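Local coordinates for protein geranyltranstransferase (Methylococcus capsulatus, PDB 3TS7) that probably catalyses the magnesium-dependent building of farnesyl diphosphate from smaller isoprenoid diphosphates, as a member of the FPP/GGPP synthase family, at residues Y59-T64 with A194-A199; N182-K187 with P254-L259. One frame throughout, in Å; residues are numbered along the deposited sequence.

Contact 1 (Y59-T64 with A194-A199); sequences YATGQT and ASVRLA
Thr61 OG1 has Val196 CG2 against it at 3.5 Å, while its hydrogen bond goes to the backbone carbonyl of Leu57, one turn back in its own helix. The hydroxyl is thus satisfied within helix 53-65 and meets only carbon across this interface, which joins two core helices of the all-helical polyprenyl synthase fold. The short axes here lie 8.3 Å apart at a crossing angle of -34°, and Gly62 and Ala199 let the backbones come near. Thr61 points at helix 177-201 and gives the largest share of the covered surface, with its side chain crossing that of Val196 at about a right angle. Its methyl CG2, anti to the backbone N (the OG1 branch has chi1 -60°), is carried over to Ala199, whose CB lies 3.7 Å from it. The same CG2 also borders the backbone carbonyl oxygen of Val196. Helix 53-65 bonds directly to its neighbour just before this segment, where Thr58 OG1 reaches Ser195 O; beyond the pair, Leu198 packs on helices 73-90 and 141-155. Where the backbones draw nearest, the Gly62 and Ala199 CA atoms are 5.2 Å apart, and the Ala199 methyl rests 3.9 Å from Gly62 N.

Contact 2 (N182-K187 with P254-L259); sequences NMHIRK and PNYPAL
His184 and Tyr256 meet rim to rim, their side chains coming from opposite directions. Their planes are inclined by 20°, and the ring centroids stand 5.6 Å apart, so neither ring covers the face of the other. The touching is done by His184 CD2, which lies 3.4 Å from Tyr256 OH and 3.5 Å from Tyr256 CE2. The imidazole is set out from its helix with CG anti to the carbonyl carbon (chi1 -79°), and Met183 CE packs over one of its faces, near the rim.

Polar links run through water and along each segment. A water in the imidazole plane lies 2.7 Å from His184 NE2 and gives a weak hydrogen bond to Pro254 O. At the start of helix 256-260, Asn255 is the N-cap: its OD1 accepts from Ala258 N at 3.0 Å, with the donor above the carbonyl plane. On the other helix, Arg186 NE gives its hydrogen to Asn182 OD1 at 2.9 Å, almost within the guanidinium plane.

Nonpolar packing closes round the phenol ring, which also touches Leu177, Leu180 and Ile227. An alanine in place of Tyr256 would probably leave His184 CD2 without its neighbour and open a gap between helices 177-201 and 208-237. Tyr256 N bonds to Asp230, which belongs to a DDxxD sequence on helix 208-237; this is the second aspartate-rich motif of the trans-prenyltransferase fold, where relatives bind magnesium.

Both contacts use helix 177-201, at successive levels along it, with their centres 25 Å apart and no touch between them. Contact 1 belongs to the core: all four touching residues are buried, its centre lies about 12 Å from that of the chain, and two helices meet through small, mostly nonpolar groups. The centre of contact 2 lies about 17 Å out, and this contact joins the helix to a loop and a short helix that follow an unmodelled segment. Its chemistry is accordingly more polar, with aromatic rims, a water and a helix cap. The second subunit approaches only there, Met34 of that chain packing on Asn182 and Arg186.

Contact 1 (Y59-T64 with A194-A199)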
loop_
_atom_site.group_PDB
_atom_site.type_symbol
_atom_site.label_atom_id
_atom_site.label_comp_id
_atom_site.label_asym_id
_atom_site.label_seq_id
_atom_site.Cartn_x
_atom_site.Cartn_y
_atom_site.Cartn_z
ATOM N N TYR B 59 5.158 -1.289 -20.888
ATOM C CA TYR B 59 5.151 -2.116 -22.091
ATOM C C TYR B 59 6.132 -1.578 -23.146
ATOM O O TYR B 59 6.880 -2.343 -23.741
ATOM C CB TYR B 59 3.742 -2.226 -22.674
ATOM C CG TYR B 59 2.763 -3.100 -21.881
ATOM C CD1 TYR B 59 3.071 -4.425 -21.545
ATOM C CD2 TYR B 59 1.515 -2.599 -21.514
ATOM C CE1 TYR B 59 2.150 -5.223 -20.835
ATOM C CE2 TYR B 59 0.601 -3.373 -20.815
ATOM C CZ TYR B 59 0.923 -4.682 -20.485
ATOM O OH TYR B 59 -0.017 -5.407 -19.792
ATOM N N ALA B 60 6.159 -0.261 -23.343
ATOM C CA ALA B 60 7.056 0.324 -24.356
ATOM C C ALA B 60 8.512 0.161 -23.995
ATOM O O ALA B 60 9.327 -0.118 -24.863
ATOM C CB ALA B 60 6.724 1.805 -24.603
ATOM N N THR B 61 8.843 0.328 -22.716
ATOM C CA THR B 61 10.209 0.107 -22.249
ATOM C C THR B 61 10.620 -1.355 -22.446
ATOM O O THR B 61 11.715 -1.632 -22.914
ATOM C CB THR B 61 10.363 0.488 -20.757
ATOM O OG1 THR B 61 10.047 1.877 -20.598
ATOM C CG2 THR B 61 11.768 0.226 -20.253
ATOM N N GLY B 62 9.728 -2.284 -22.109
ATOM C CA GLY B 62 10.025 -3.713 -22.254
ATOM C C GLY B 62 10.320 -4.127 -23.686
ATOM O O GLY B 62 11.271 -4.873 -23.944
ATOM N N GLN B 63 9.505 -3.631 -24.609
ATOM C CA GLN B 63 9.683 -3.885 -26.040
ATOM C C GLN B 63 11.023 -3.340 -26.532
ATOM O O GLN B 63 11.678 -3.960 -27.373
ATOM C CB GLN B 63 8.522 -3.290 -26.848
ATOM C CG GLN B 63 8.450 -3.791 -28.266
ATOM C CD GLN B 63 7.351 -3.151 -29.044
ATOM O OE1 GLN B 63 6.169 -3.411 -28.812
ATOM N NE2 GLN B 63 7.724 -2.313 -29.994
ATOM N N THR B 64 11.444 -2.212 -25.959
ATOM C CA THR B 64 12.683 -1.548 -26.350
ATOM C C THR B 64 13.912 -2.354 -25.968
ATOM O O THR B 64 14.851 -2.470 -26.751
ATOM C CB THR B 64 12.732 -0.096 -25.778
ATOM O OG1 THR B 64 11.698 0.675 -26.402
ATOM C CG2 THR B 64 14.078 0.588 -26.031
ATOM N N ALA B 194 9.217 4.580 -11.863
ATOM C CA ALA B 194 9.049 3.178 -11.399
ATOM C C ALA B 194 8.546 2.333 -12.534
ATOM O O ALA B 194 8.997 1.214 -12.690
ATOM C CB ALA B 194 8.059 3.094 -10.206
ATOM N N SER B 195 7.616 2.862 -13.325
ATOM C CA SER B 195 7.032 2.095 -14.435
ATOM C C SER B 195 8.086 1.633 -15.440
ATOM O O SER B 195 8.004 0.530 -15.996
ATOM C CB SER B 195 5.981 2.926 -15.149
ATOM O OG SER B 195 5.070 3.423 -14.202
ATOM N N VAL B 196 9.098 2.478 -15.619
ATOM C CA VAL B 196 10.183 2.205 -16.535
ATOM C C VAL B 196 11.188 1.252 -15.903
ATOM O O VAL B 196 11.634 0.302 -16.559
ATOM C CB VAL B 196 10.834 3.548 -17.023
ATOM C CG1 VAL B 196 12.173 3.308 -17.706
ATOM C CG2 VAL B 196 9.876 4.238 -17.958
ATOM N N ARG B 197 11.521 1.491 -14.633
ATOM C CA ARG B 197 12.480 0.675 -13.927
ATOM C C ARG B 197 11.979 -0.772 -13.749
ATOM O O ARG B 197 12.776 -1.703 -13.834
ATOM C CB ARG B 197 12.832 1.298 -12.579
ATOM C CG ARG B 197 13.709 0.437 -11.705
ATOM C CD ARG B 197 14.246 1.192 -10.507
ATOM N NE ARG B 197 14.941 0.294 -9.587
ATOM C CZ ARG B 197 16.188 -0.132 -9.735
ATOM N NH1 ARG B 197 16.914 0.241 -10.783
ATOM N NH2 ARG B 197 16.705 -0.948 -8.831
ATOM N N LEU B 198 10.672 -0.947 -13.524
ATOM C CA LEU B 198 10.093 -2.295 -13.385
ATOM C C LEU B 198 10.355 -3.161 -14.617
ATOM O O LEU B 198 10.747 -4.332 -14.485
ATOM C CB LEU B 198 8.584 -2.225 -13.147
ATOM C CG LEU B 198 8.107 -1.678 -11.784
ATOM C CD1 LEU B 198 6.662 -1.949 -11.536
ATOM C CD2 LEU B 198 8.920 -2.271 -10.716
ATOM N N ALA B 199 10.132 -2.569 -15.792
ATOM C CA ALA B 199 10.465 -3.220 -17.073
ATOM C C ALA B 199 11.938 -3.571 -17.176
ATOM O O ALA B 199 12.283 -4.674 -17.609
ATOM C CB ALA B 199 10.020 -2.369 -18.262
#

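Contact 2 (N182-K187 with P254-L259)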
loop_
_atom_site.group_PDB
_atom_site.type_symbol
_atom_site.label_atom_id
_atom_site.label_comp_id
_atom_site.label_asym_id
_atom_site.label_seq_id
_atom_site.Cartn_x
_atom_site.Cartn_y
_atom_site.Cartn_z
ATOM N N ASN B 182 10.888 19.690 -7.495
ATOM C CA ASN B 182 11.008 18.637 -6.469
ATOM C C ASN B 182 9.680 18.004 -6.062
ATOM O O ASN B 182 9.576 16.786 -5.872
ATOM C CB ASN B 182 11.718 19.167 -5.216
ATOM C CG ASN B 182 11.619 18.197 -4.032
ATOM O OD1 ASN B 182 12.345 17.212 -3.971
ATOM N ND2 ASN B 182 10.727 18.486 -3.093
ATOM N N MET B 183 8.686 18.860 -5.905
ATOM C CA MET B 183 7.341 18.464 -5.629
ATOM C C MET B 183 6.773 17.578 -6.740
ATOM O O MET B 183 6.186 16.522 -6.462
ATOM C CB MET B 183 6.502 19.721 -5.526
ATOM C CG MET B 183 5.192 19.527 -4.885
ATOM S SD MET B 183 3.964 20.224 -5.938
ATOM C CE MET B 183 3.425 18.717 -6.647
ATOM N N HIS B 184 6.936 18.010 -7.990
ATOM C CA HIS B 184 6.434 17.240 -9.130
ATOM C C HIS B 184 7.161 15.910 -9.349
ATOM O O HIS B 184 6.526 14.914 -9.715
ATOM C CB HIS B 184 6.462 18.069 -10.417
ATOM C CG HIS B 184 5.329 19.033 -10.544
ATOM N ND1 HIS B 184 4.006 18.637 -10.516
ATOM C CD2 HIS B 184 5.315 20.378 -10.725
ATOM C CE1 HIS B 184 3.225 19.691 -10.665
ATOM N NE2 HIS B 184 3.994 20.760 -10.797
ATOM N N ILE B 185 8.473 15.917 -9.106
ATOM C CA ILE B 185 9.351 14.737 -9.164
ATOM C C ILE B 185 8.880 13.680 -8.154
ATOM O O ILE B 185 8.805 12.488 -8.477
ATOM C CB ILE B 185 10.831 15.136 -8.935
ATOM C CG1 ILE B 185 11.408 15.799 -10.193
ATOM C CG2 ILE B 185 11.740 13.938 -8.606
ATOM C CD1 ILE B 185 12.664 16.677 -9.931
ATOM N N ARG B 186 8.504 14.129 -6.958
ATOM C CA ARG B 186 8.020 13.205 -5.942
ATOM C C ARG B 186 6.585 12.748 -6.206
ATOM O O ARG B 186 6.327 11.524 -6.248
ATOM C CB ARG B 186 8.181 13.796 -4.534
ATOM C CG ARG B 186 9.613 13.942 -4.060
ATOM C CD ARG B 186 9.649 15.037 -2.986
ATOM N NE ARG B 186 10.957 15.201 -2.361
ATOM C CZ ARG B 186 11.334 14.606 -1.231
ATOM N NH1 ARG B 186 10.501 13.782 -0.580
ATOM N NH2 ARG B 186 12.551 14.834 -0.751
ATOM N N LYS B 187 5.680 13.710 -6.421
ATOM C CA LYS B 187 4.240 13.441 -6.574
ATOM C C LYS B 187 3.887 12.575 -7.785
ATOM O O LYS B 187 2.989 11.733 -7.711
ATOM C CB LYS B 187 3.432 14.751 -6.622
ATOM C CG LYS B 187 1.929 14.585 -6.962
ATOM C CD LYS B 187 1.060 15.709 -6.412
ATOM C CE LYS B 187 -0.332 15.701 -7.049
ATOM N NZ LYS B 187 -1.277 14.748 -6.396
ATOM N N PRO B 254 1.258 27.230 -6.974
ATOM C CA PRO B 254 2.426 27.535 -7.810
ATOM C C PRO B 254 2.440 26.744 -9.124
ATOM O O PRO B 254 2.098 25.563 -9.152
ATOM C CB PRO B 254 3.619 27.166 -6.918
ATOM C CG PRO B 254 3.082 26.229 -5.899
ATOM C CD PRO B 254 1.630 26.551 -5.717
ATOM N N ASN B 255 2.795 27.422 -10.208
ATOM C CA ASN B 255 2.848 26.807 -11.524
ATOM C C ASN B 255 4.034 27.356 -12.305
ATOM O O ASN B 255 4.655 28.356 -11.905
ATOM C CB ASN B 255 1.528 26.990 -12.296
ATOM C CG ASN B 255 1.150 28.452 -12.486
ATOM O OD1 ASN B 255 1.453 29.054 -13.512
ATOM N ND2 ASN B 255 0.496 29.028 -11.490
ATOM N N TYR B 256 4.355 26.683 -13.405
ATOM C CA TYR B 256 5.533 27.023 -14.188
ATOM C C TYR B 256 5.453 28.372 -14.931
ATOM O O TYR B 256 6.424 29.130 -14.886
ATOM C CB TYR B 256 5.917 25.872 -15.133
ATOM C CG TYR B 256 6.471 24.644 -14.437
ATOM C CD1 TYR B 256 7.835 24.549 -14.141
ATOM C CD2 TYR B 256 5.630 23.576 -14.076
ATOM C CE1 TYR B 256 8.360 23.421 -13.494
ATOM C CE2 TYR B 256 6.149 22.429 -13.426
ATOM C CZ TYR B 256 7.518 22.365 -13.153
ATOM O OH TYR B 256 8.062 21.256 -12.539
ATOM N N PRO B 257 4.323 28.674 -15.624
ATOM C CA PRO B 257 4.320 29.993 -16.278
ATOM C C PRO B 257 4.244 31.176 -15.304
ATOM O O PRO B 257 4.766 32.236 -15.622
ATOM C CB PRO B 257 3.066 29.954 -17.160
ATOM C CG PRO B 257 2.720 28.495 -17.291
ATOM C CD PRO B 257 3.123 27.900 -15.996
ATOM N N ALA B 258 3.613 31.004 -14.143
ATOM C CA ALA B 258 3.609 32.071 -13.121
ATOM C C ALA B 258 5.021 32.357 -12.629
ATOM O O ALA B 258 5.412 33.507 -12.479
ATOM C CB ALA B 258 2.693 31.733 -11.948
ATOM N N LEU B 259 5.791 31.298 -12.420
ATOM C CA LEU B 259 7.157 31.401 -11.959
ATOM C C LEU B 259 8.155 31.899 -13.020
ATOM O O LEU B 259 9.080 32.655 -12.706
ATOM C CB LEU B 259 7.586 30.022 -11.486
ATOM C CG LEU B 259 8.883 29.894 -10.723
ATOM C CD1 LEU B 259 8.795 30.803 -9.528
ATOM C CD2 LEU B 259 9.011 28.443 -10.301
HETATM O O HOH W 1 2.960 23.208 -11.474
#